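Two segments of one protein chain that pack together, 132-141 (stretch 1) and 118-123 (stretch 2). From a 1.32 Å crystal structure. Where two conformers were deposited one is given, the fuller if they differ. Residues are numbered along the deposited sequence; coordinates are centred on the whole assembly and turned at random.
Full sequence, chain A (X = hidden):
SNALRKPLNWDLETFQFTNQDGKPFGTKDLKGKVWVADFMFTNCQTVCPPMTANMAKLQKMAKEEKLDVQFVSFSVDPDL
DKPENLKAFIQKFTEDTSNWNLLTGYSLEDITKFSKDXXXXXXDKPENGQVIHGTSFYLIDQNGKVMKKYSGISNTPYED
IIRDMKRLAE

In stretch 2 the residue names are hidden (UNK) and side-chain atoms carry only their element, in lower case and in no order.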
ATOM      1  N   ILE A 132      13.870   7.725  -1.000  1.00 15.02           N
ATOM      2  CA  ILE A 132      13.839   6.762  -2.094  1.00 15.23           C
ATOM      3  C   ILE A 132      12.993   5.556  -1.689  1.00 16.18           C
ATOM      4  O   ILE A 132      13.177   4.998  -0.616  1.00 15.57           O
ATOM      5  CB  ILE A 132      15.273   6.290  -2.401  1.00 14.42           C
ATOM      6  CG1 ILE A 132      16.113   7.467  -2.917  1.00 15.20           C
ATOM      7  CG2 ILE A 132      15.245   5.113  -3.381  1.00 16.63           C
ATOM      8  CD1 ILE A 132      17.631   7.217  -2.995  1.00 16.55           C
ATOM      9  N   HIS A 133      12.057   5.152  -2.545  1.00 15.43           N
ATOM     10  CA  HIS A 133      11.207   4.004  -2.256  1.00 15.00           C
ATOM     11  C   HIS A 133      10.591   3.518  -3.562  1.00 16.95           C
ATOM     12  O   HIS A 133      10.641   4.224  -4.573  1.00 17.19           O
ATOM     13  CB  HIS A 133      10.094   4.386  -1.277  1.00 15.33           C
ATOM     14  CG  HIS A 133       9.181   5.446  -1.809  1.00 13.42           C
ATOM     15  ND1 HIS A 133       8.015   5.158  -2.487  1.00 14.33           N
ATOM     16  CD2 HIS A 133       9.282   6.795  -1.794  1.00 14.83           C
ATOM     17  CE1 HIS A 133       7.434   6.284  -2.858  1.00 16.86           C
ATOM     18  NE2 HIS A 133       8.182   7.294  -2.451  1.00 16.82           N
ATOM     19  N   GLY A 134      10.015   2.322  -3.540  1.00 16.97           N
ATOM     20  CA  GLY A 134       9.409   1.768  -4.739  1.00 17.97           C
ATOM     21  C   GLY A 134       8.089   2.437  -5.075  1.00 15.08           C
ATOM     22  O   GLY A 134       7.373   2.897  -4.182  1.00 15.50           O
ATOM     23  N   THR A 135       7.751   2.465  -6.358  1.00 16.58           N
ATOM     24  CA  THR A 135       6.525   3.120  -6.804  1.00 18.48           C
ATOM     25  C   THR A 135       5.462   2.130  -7.277  1.00 16.15           C
ATOM     26  O   THR A 135       4.489   2.516  -7.936  1.00 19.71           O
ATOM     27  CB  THR A 135       6.818   4.118  -7.935  1.00 18.26           C
ATOM     28  OG1 THR A 135       7.498   3.436  -8.988  1.00 21.35           O
ATOM     29  CG2 THR A 135       7.693   5.261  -7.431  1.00 22.69           C
ATOM     30  N   SER A 136       5.636   0.857  -6.958  1.00 15.46           N
ATOM     31  CA  SER A 136       4.678  -0.154  -7.415  1.00 15.01           C
ATOM     32  C   SER A 136       3.453  -0.261  -6.515  1.00 13.19           C
ATOM     33  O   SER A 136       3.476   0.148  -5.349  1.00 13.77           O
ATOM     34  CB  SER A 136       5.341  -1.533  -7.480  1.00 16.09           C
ATOM     35  OG  SER A 136       6.402  -1.555  -8.414  1.00 20.58           O
ATOM     36  N   PHE A 137       2.383  -0.826  -7.067  1.00 13.15           N
ATOM     37  CA  PHE A 137       1.275  -1.346  -6.276  1.00 13.53           C
ATOM     38  C   PHE A 137       1.428  -2.871  -6.247  1.00 12.51           C
ATOM     39  O   PHE A 137       1.749  -3.478  -7.264  1.00 13.66           O
ATOM     40  CB  PHE A 137      -0.076  -1.023  -6.923  1.00 13.48           C
ATOM     41  CG  PHE A 137      -0.460   0.446  -6.923  1.00 14.51           C
ATOM     42  CD1 PHE A 137       0.229   1.397  -6.166  1.00 15.56           C
ATOM     43  CD2 PHE A 137      -1.563   0.857  -7.667  1.00 15.89           C
ATOM     44  CE1 PHE A 137      -0.160   2.739  -6.191  1.00 15.17           C
ATOM     45  CE2 PHE A 137      -1.956   2.184  -7.694  1.00 17.10           C
ATOM     46  CZ  PHE A 137      -1.264   3.124  -6.954  1.00 15.40           C
ATOM     47  N   TYR A 138       1.175  -3.480  -5.098  1.00 11.89           N
ATOM     48  CA  TYR A 138       1.283  -4.925  -4.932  1.00 12.48           C
ATOM     49  C   TYR A 138      -0.052  -5.526  -4.542  1.00 12.28           C
ATOM     50  O   TYR A 138      -0.709  -5.032  -3.629  1.00 14.23           O
ATOM     51  CB  TYR A 138       2.304  -5.251  -3.840  1.00 13.13           C
ATOM     52  CG  TYR A 138       3.669  -4.681  -4.104  1.00 13.17           C
ATOM     53  CD1 TYR A 138       4.616  -5.392  -4.829  1.00 15.66           C
ATOM     54  CD2 TYR A 138       4.014  -3.427  -3.631  1.00 12.82           C
ATOM     55  CE1 TYR A 138       5.877  -4.861  -5.068  1.00 15.22           C
ATOM     56  CE2 TYR A 138       5.263  -2.890  -3.869  1.00 14.19           C
ATOM     57  CZ  TYR A 138       6.183  -3.607  -4.585  1.00 15.65           C
ATOM     58  OH  TYR A 138       7.431  -3.066  -4.814  1.00 18.80           O
ATOM     59  N   LEU A 139      -0.437  -6.599  -5.221  1.00 12.13           N
ATOM     60  CA  LEU A 139      -1.668  -7.318  -4.912  1.00 12.60           C
ATOM     61  C   LEU A 139      -1.330  -8.531  -4.059  1.00 12.21           C
ATOM     62  O   LEU A 139      -0.541  -9.385  -4.471  1.00 13.94           O
ATOM     63  CB  LEU A 139      -2.380  -7.750  -6.196  1.00 13.61           C
ATOM     64  CG  LEU A 139      -3.688  -8.519  -6.026  1.00 13.68           C
ATOM     65  CD1 LEU A 139      -4.740  -7.640  -5.381  1.00 15.73           C
ATOM     66  CD2 LEU A 139      -4.166  -9.033  -7.380  1.00 16.75           C
ATOM     67  N   ILE A 140      -1.949  -8.605  -2.884  1.00 12.20           N
ATOM     68  CA  ILE A 140      -1.701  -9.665  -1.913  1.00 12.47           C
ATOM     69  C   ILE A 140      -2.981 -10.482  -1.742  1.00 13.38           C
ATOM     70  O   ILE A 140      -4.072  -9.920  -1.616  1.00 14.00           O
ATOM     71  CB  ILE A 140      -1.234  -9.076  -0.560  1.00 13.78           C
ATOM     72  CG1 ILE A 140       0.097  -8.341  -0.740  1.00 17.48           C
ATOM     73  CG2 ILE A 140      -1.039 -10.152   0.476  1.00 14.19           C
ATOM     74  CD1 ILE A 140      -0.001  -6.843  -0.656  1.00 20.45           C
ATOM     75  N   ASP A 141      -2.854 -11.804  -1.755  1.00 11.90           N
ATOM     76  CA  ASP A 141      -4.043 -12.656  -1.694  1.00 13.04           C
ATOM     77  C   ASP A 141      -4.466 -12.995  -0.260  1.00 13.05           C
ATOM     78  O   ASP A 141      -3.832 -12.568   0.716  1.00 13.53           O
ATOM     79  CB  ASP A 141      -3.870 -13.918  -2.553  1.00 13.10           C
ATOM     80  CG  ASP A 141      -2.917 -14.943  -1.940  1.00 14.29           C
ATOM     81  OD1 ASP A 141      -2.411 -14.753  -0.811  1.00 15.05           O
ATOM     82  OD2 ASP A 141      -2.700 -15.980  -2.608  1.00 18.97           O
ATOM     83  N   UNK A 118      10.311  -8.064   2.240  1.00 17.62           N
ATOM     84  CA  UNK A 118       8.974  -8.491   1.832  1.00 16.28           C
ATOM     85  C   UNK A 118       8.569  -8.039   0.439  1.00 17.76           C
ATOM     86  O   UNK A 118       7.823  -8.731  -0.252  1.00 19.37           O
ATOM     87  o   UNK A 118       7.879  -9.780   4.453  1.00 19.36           O
ATOM     88  n   UNK A 118       8.803  -7.839   5.100  1.00 19.49           N
ATOM     89  c   UNK A 118       8.196  -8.618   4.211  1.00 18.13           C
ATOM     90  c   UNK A 118       7.952  -8.022   2.851  1.00 16.92           C
ATOM     91  N   UNK A 119       9.056  -6.876   0.027  1.00 15.60           N
ATOM     92  CA  UNK A 119       8.648  -6.309  -1.248  1.00 15.64           C
ATOM     93  C   UNK A 119       9.807  -6.058  -2.209  1.00 16.71           C
ATOM     94  O   UNK A 119       9.607  -5.453  -3.262  1.00 18.90           O
ATOM     95  c   UNK A 119       6.405  -5.269   1.029  1.00 15.25           C
ATOM     96  c   UNK A 119       4.169  -5.805  -0.496  1.00 15.90           C
ATOM     97  c   UNK A 119       7.834  -5.036  -1.023  1.00 17.44           C
ATOM     98  c   UNK A 119       4.074  -5.778   0.881  1.00 16.15           C
ATOM     99  c   UNK A 119       5.378  -5.559  -1.105  1.00 14.46           C
ATOM    100  c   UNK A 119       5.203  -5.518   1.647  1.00 15.45           C
ATOM    101  c   UNK A 119       6.514  -5.286  -0.351  1.00 14.43           C
ATOM    102  N   UNK A 120      10.998  -6.543  -1.859  1.00 17.56           N
ATOM    103  CA  UNK A 120      12.175  -6.421  -2.716  1.00 21.61           C
ATOM    104  C   UNK A 120      12.365  -4.999  -3.213  1.00 22.85           C
ATOM    105  O   UNK A 120      12.716  -4.775  -4.373  1.00 24.44           O
ATOM    106  c   UNK A 120      12.072  -7.387  -3.897  1.00 23.90           C
ATOM    107  n   UNK A 120      11.542 -11.050  -4.297  1.00 33.37           N
ATOM    108  o   UNK A 120      12.441  -9.488  -5.638  1.00 26.14           O
ATOM    109  c   UNK A 120      11.736  -8.795  -3.465  1.00 26.56           C
ATOM    110  c   UNK A 120      11.935  -9.809  -4.563  1.00 29.96           C
ATOM    111  N   UNK A 121      12.156  -4.043  -2.319  1.00 20.84           N
ATOM    112  CA  UNK A 121      12.207  -2.632  -2.667  0.59 20.81           C
ATOM    113  C   UNK A 121      13.107  -1.860  -1.700  1.00 20.97           C
ATOM    114  O   UNK A 121      12.947  -1.961  -0.481  1.00 20.78           O
ATOM    115  c   UNK A 121      10.792  -2.053  -2.645  0.59 23.42           C
ATOM    116  o   UNK A 121      10.766  -0.720  -3.114  0.59 31.87           O
ATOM    117  N   UNK A 122      14.036  -1.088  -2.250  1.00 18.72           N
ATOM    118  CA  UNK A 122      14.958  -0.293  -1.451  0.57 17.33           C
ATOM    119  C   UNK A 122      14.273   0.944  -0.890  1.00 18.22           C
ATOM    120  O   UNK A 122      13.539   1.631  -1.595  1.00 19.95           O
ATOM    121  c   UNK A 122      16.156   0.140  -2.297  0.57 20.02           C
ATOM    122  c   UNK A 122      17.927   0.341  -0.530  0.57 25.00           C
ATOM    123  c   UNK A 122      18.112   1.688  -2.625  0.57 25.60           C
ATOM    124  c   UNK A 122      17.155   1.076  -1.611  0.57 21.58           C
ATOM    125  N   UNK A 123      14.517   1.214   0.386  1.00 16.27           N
ATOM    126  CA  UNK A 123      14.117   2.460   1.028  1.00 16.61           C
ATOM    127  C   UNK A 123      15.377   3.123   1.561  1.00 16.80           C
ATOM    128  O   UNK A 123      16.212   2.470   2.187  1.00 19.11           O
ATOM    129  c   UNK A 123      13.155   2.223   2.201  1.00 16.91           C
ATOM    130  c   UNK A 123      11.835   1.673   1.691  1.00 16.51           C
ATOM    131  c   UNK A 123      12.923   3.510   2.973  1.00 18.22           C
TER
HETATM  132  O   HOH W   1       9.286  -4.707  -5.865  1.00 23.14           O
HETATM  133  O   HOH W   2       9.524   0.829  -1.085  1.00 21.73           O

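Position 118 carries four side-chain atoms: two carbons, the second bearing one oxygen and one nitrogen. This is a short amide. It touches nothing on stretch 1, and its polar atoms are hydrogen-bonded elsewhere in the structure. The residue is Asn118.

Position 119 has seven side-chain carbons, one followed by a ring of six. No oxygen is attached to the ring, so it is not a tyrosine. The CA-to-CB bond points toward stretch 1, and the ring lies against Tyr138 and Ile140. The residue is Phe119. Its edge faces the ring of Tyr138, with centroids 4.8 Å apart and planes at 60°. The closest atoms are Phe119 CD1 and Tyr138 CG, at 3.6 Å. Phe119 CE1 lies 4.3 Å from Ile140 CD1.

Position 120 has three carbons in a row, the third carrying one oxygen and one nitrogen. This is the longer amide, and its end leads away from stretch 1 without contact. The residue is Gln120. It has positive phi, at 49°, and is the first residue after the helix to leave helical phi/psi.

Position 121 has one carbon and one oxygen. That is a small hydroxyl side chain with no further branch. The CA-to-CB bond points toward stretch 1, and the oxygen is 3.2 Å from Gly134 N. The residue is Ser121. Its CB also lies 4.1 Å from Tyr138 OH. Gly134 has no side chain, and a CB there would fall 2.4 Å from Ser121 OG, a clash.

Position 122 has four carbons, forked at the second. Its backbone O is 3.4 Å from His133 CA, in a CA-H...O contact. The residue is Leu122, with chi1 t and chi2 p.

Position 123 has three carbons, the first carrying the other two. CA-to-CB points away overall, though CB touches stretch 1. The residue is Val123. Its CA is 3.2 Å from Ile132 O, a second CA-H...O contact.

The contact buries 374 Å² in total, and the touching parts run in nearly opposite directions. At one end, Phe119 packs its edge on Tyr138 and reaches Ile140. At the other, backbone atoms come close through the two CA-H...O contacts. Waters join the stretches between these ends. Water 1 donates to Phe119 O at 2.7 Å and hydrogen-bonds Tyr138 OH at 2.7 Å. Water 2 accepts from Gly134 N at 2.9 Å and hydrogen-bonds Ser121 OG at 2.8 Å. Aromatic packing, close backbone approach and bridging water together hold the segments in place.

Stretch 2 (118-123) NFQSLV
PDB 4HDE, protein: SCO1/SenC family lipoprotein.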